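Local atomic coordinates of Sn-glycerol-3-phosphate ABC transporter substrate-binding protein UspB (Mycobacterium tuberculosis, PDB entry 4MFI), a protein that probably captures glycerophosphocholine outside the cell membrane and delivers it to an ABC transporter for uptake. Residues 205-210 against 383-388. Residues are numbered along the deposited sequence; the frame is centred on the assembly and turned at random.
Sequences LISWTF and YARVFL
R385 reaches from the short helix 383-386 to S207 and W208 on the short helix 206-209, making a buried polar contact beside helix 391-405, its centre about 10 Å from the centre of the protein. Arginine suits the place because it is long enough to bridge two helices whose backbones stay apart, the CA atoms of S207 and R385 being 7.4 Å from each other. Its chain runs extended from CG to NE, with CG anti to the backbone N (chi1 -174°), and carries the guanidinium across. There NE donates to S207 OG at 3.0 Å, bent to 148° at the hydrogen, with the hydroxyl close to the guanidinium plane. A water lies at the same edge, accepting from R385 NH2 at 3.0 Å and hydrogen-bonded to S207 OG at 2.8 Å. Serine suits its place because the hydroxyl can accept from R385 NE and still donate to D392 O on helix 391-405. In this two-lobed periplasmic-binding-protein fold, a salt bridge from R385 NH1 to D102 ties helix 383-386 to the end of strand 97-101; Q381 OE1 accepts from the same nitrogen. W208 supplies the nonpolar side: its CB lies over one guanidinium face, 3.8 Å from R385 NE, and its CD1 comes within 4.0 Å of R385 CZ, the indole plane inclined 51° to the guanidinium. Tryptophan offers this carbon surface while its indole NE1 donates a hydrogen bond to T304 O.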
loop_
_atom_site.group_PDB
_atom_site.type_symbol
_atom_site.label_atom_id
_atom_site.label_comp_id
_atom_site.label_asym_id
_atom_site.label_seq_id
_atom_site.Cartn_x
_atom_site.Cartn_y
_atom_site.Cartn_z
ATOM N N LEU A 205 -8.490 -2.553 -7.040
ATOM C CA LEU A 205 -7.881 -2.665 -5.715
ATOM C C LEU A 205 -8.040 -4.015 -5.023
ATOM O O LEU A 205 -7.428 -4.250 -3.983
ATOM C CB LEU A 205 -8.424 -1.567 -4.796
ATOM C CG LEU A 205 -7.494 -1.096 -3.683
ATOM C CD1 LEU A 205 -6.234 -0.495 -4.274
ATOM C CD2 LEU A 205 -8.198 -0.086 -2.802
ATOM N N ILE A 206 -8.853 -4.906 -5.578
ATOM C CA ILE A 206 -9.206 -6.117 -4.841
ATOM C C ILE A 206 -8.022 -7.066 -4.575
ATOM O O ILE A 206 -7.968 -7.685 -3.518
ATOM C CB ILE A 206 -10.408 -6.860 -5.494
ATOM C CG1 ILE A 206 -10.941 -7.980 -4.589
ATOM C CG2 ILE A 206 -10.016 -7.415 -6.854
ATOM C CD1 ILE A 206 -11.448 -7.487 -3.244
ATOM N N SER A 207 -7.051 -7.174 -5.485
ATOM C CA SER A 207 -5.912 -8.035 -5.136
ATOM C C SER A 207 -5.140 -7.500 -3.936
ATOM O O SER A 207 -4.534 -8.267 -3.193
ATOM C CB SER A 207 -4.962 -8.301 -6.308
ATOM O OG SER A 207 -4.232 -7.138 -6.660
ATOM N N TRP A 208 -5.178 -6.185 -3.733
ATOM C CA TRP A 208 -4.550 -5.592 -2.557
ATOM C C TRP A 208 -5.352 -5.855 -1.289
ATOM O O TRP A 208 -4.800 -6.325 -0.292
ATOM C CB TRP A 208 -4.373 -4.089 -2.768
ATOM C CG TRP A 208 -3.529 -3.396 -1.741
ATOM C CD1 TRP A 208 -2.232 -3.682 -1.405
ATOM C CD2 TRP A 208 -3.903 -2.254 -0.961
ATOM N NE1 TRP A 208 -1.785 -2.797 -0.451
ATOM C CE2 TRP A 208 -2.791 -1.908 -0.165
ATOM C CE3 TRP A 208 -5.076 -1.489 -0.855
ATOM C CZ2 TRP A 208 -2.811 -0.824 0.716
ATOM C CZ3 TRP A 208 -5.098 -0.420 0.027
ATOM C CH2 TRP A 208 -3.972 -0.094 0.800
ATOM N N THR A 209 -6.649 -5.555 -1.322
ATOM C CA THR A 209 -7.468 -5.678 -0.116
ATOM C C THR A 209 -7.793 -7.123 0.253
ATOM O O THR A 209 -7.971 -7.426 1.434
ATOM C CB THR A 209 -8.776 -4.866 -0.185
ATOM O OG1 THR A 209 -9.589 -5.364 -1.251
ATOM C CG2 THR A 209 -8.495 -3.375 -0.387
ATOM N N PHE A 210 -7.870 -8.019 -0.724
ATOM C CA PHE A 210 -8.147 -9.434 -0.438
ATOM C C PHE A 210 -6.941 -10.132 0.174
ATOM O O PHE A 210 -7.067 -11.194 0.781
ATOM C CB PHE A 210 -8.590 -10.163 -1.719
ATOM C CG PHE A 210 -8.820 -11.645 -1.539
ATOM C CD1 PHE A 210 -9.962 -12.117 -0.910
ATOM C CD2 PHE A 210 -7.891 -12.567 -2.020
ATOM C CE1 PHE A 210 -10.168 -13.482 -0.749
ATOM C CE2 PHE A 210 -8.094 -13.931 -1.864
ATOM C CZ PHE A 210 -9.235 -14.389 -1.227
ATOM N N TYR A 383 4.846 -11.969 -3.342
ATOM C CA TYR A 383 5.649 -11.702 -4.544
ATOM C C TYR A 383 4.776 -11.743 -5.798
ATOM O O TYR A 383 5.005 -10.987 -6.749
ATOM C CB TYR A 383 6.783 -12.720 -4.708
ATOM C CG TYR A 383 7.943 -12.645 -3.737
ATOM C CD1 TYR A 383 7.862 -11.957 -2.521
ATOM C CD2 TYR A 383 9.128 -13.310 -4.024
ATOM C CE1 TYR A 383 8.946 -11.924 -1.641
ATOM C CE2 TYR A 383 10.200 -13.288 -3.162
ATOM C CZ TYR A 383 10.117 -12.601 -1.970
ATOM O OH TYR A 383 11.211 -12.596 -1.124
ATOM N N ALA A 384 3.765 -12.613 -5.809
ATOM C CA ALA A 384 2.914 -12.733 -6.993
ATOM C C ALA A 384 2.154 -11.442 -7.313
ATOM O O ALA A 384 1.793 -11.209 -8.472
ATOM C CB ALA A 384 1.947 -13.905 -6.856
ATOM N N ARG A 385 1.915 -10.607 -6.302
ATOM C CA ARG A 385 1.272 -9.314 -6.539
ATOM C C ARG A 385 2.266 -8.217 -6.920
ATOM O O ARG A 385 2.022 -7.447 -7.854
ATOM C CB ARG A 385 0.410 -8.862 -5.343
ATOM C CG ARG A 385 -0.360 -7.585 -5.671
ATOM C CD ARG A 385 -1.287 -7.063 -4.552
ATOM N NE ARG A 385 -1.955 -5.888 -5.110
ATOM C CZ ARG A 385 -1.402 -4.681 -5.167
ATOM N NH1 ARG A 385 -0.220 -4.460 -4.605
ATOM N NH2 ARG A 385 -2.031 -3.686 -5.774
ATOM N N VAL A 386 3.385 -8.139 -6.208
ATOM C CA VAL A 386 4.276 -6.980 -6.357
ATOM C C VAL A 386 5.542 -7.158 -7.191
ATOM O O VAL A 386 6.103 -6.165 -7.655
ATOM C CB VAL A 386 4.675 -6.371 -4.983
ATOM C CG1 VAL A 386 3.464 -5.701 -4.319
ATOM C CG2 VAL A 386 5.330 -7.427 -4.070
ATOM N N PHE A 387 5.999 -8.398 -7.370
ATOM C CA PHE A 387 7.243 -8.658 -8.117
ATOM C C PHE A 387 7.002 -9.321 -9.468
ATOM O O PHE A 387 7.886 -9.341 -10.321
ATOM C CB PHE A 387 8.185 -9.568 -7.321
ATOM C CG PHE A 387 8.743 -8.956 -6.054
ATOM C CD1 PHE A 387 8.567 -7.607 -5.747
ATOM C CD2 PHE A 387 9.473 -9.745 -5.177
ATOM C CE1 PHE A 387 9.100 -7.064 -4.578
ATOM C CE2 PHE A 387 10.016 -9.206 -4.019
ATOM C CZ PHE A 387 9.824 -7.861 -3.718
ATOM N N LEU A 388 5.820 -9.889 -9.647
ATOM C CA LEU A 388 5.491 -10.639 -10.852
ATOM C C LEU A 388 4.726 -9.686 -11.762
ATOM O O LEU A 388 3.695 -9.146 -11.362
ATOM C CB LEU A 388 4.630 -11.842 -10.458
ATOM C CG LEU A 388 4.373 -12.969 -11.464
ATOM C CD1 LEU A 388 3.861 -14.197 -10.728
ATOM C CD2 LEU A 388 3.399 -12.546 -12.568
HETATM O O HOH W 1 -4.863 -4.378 -6.570
#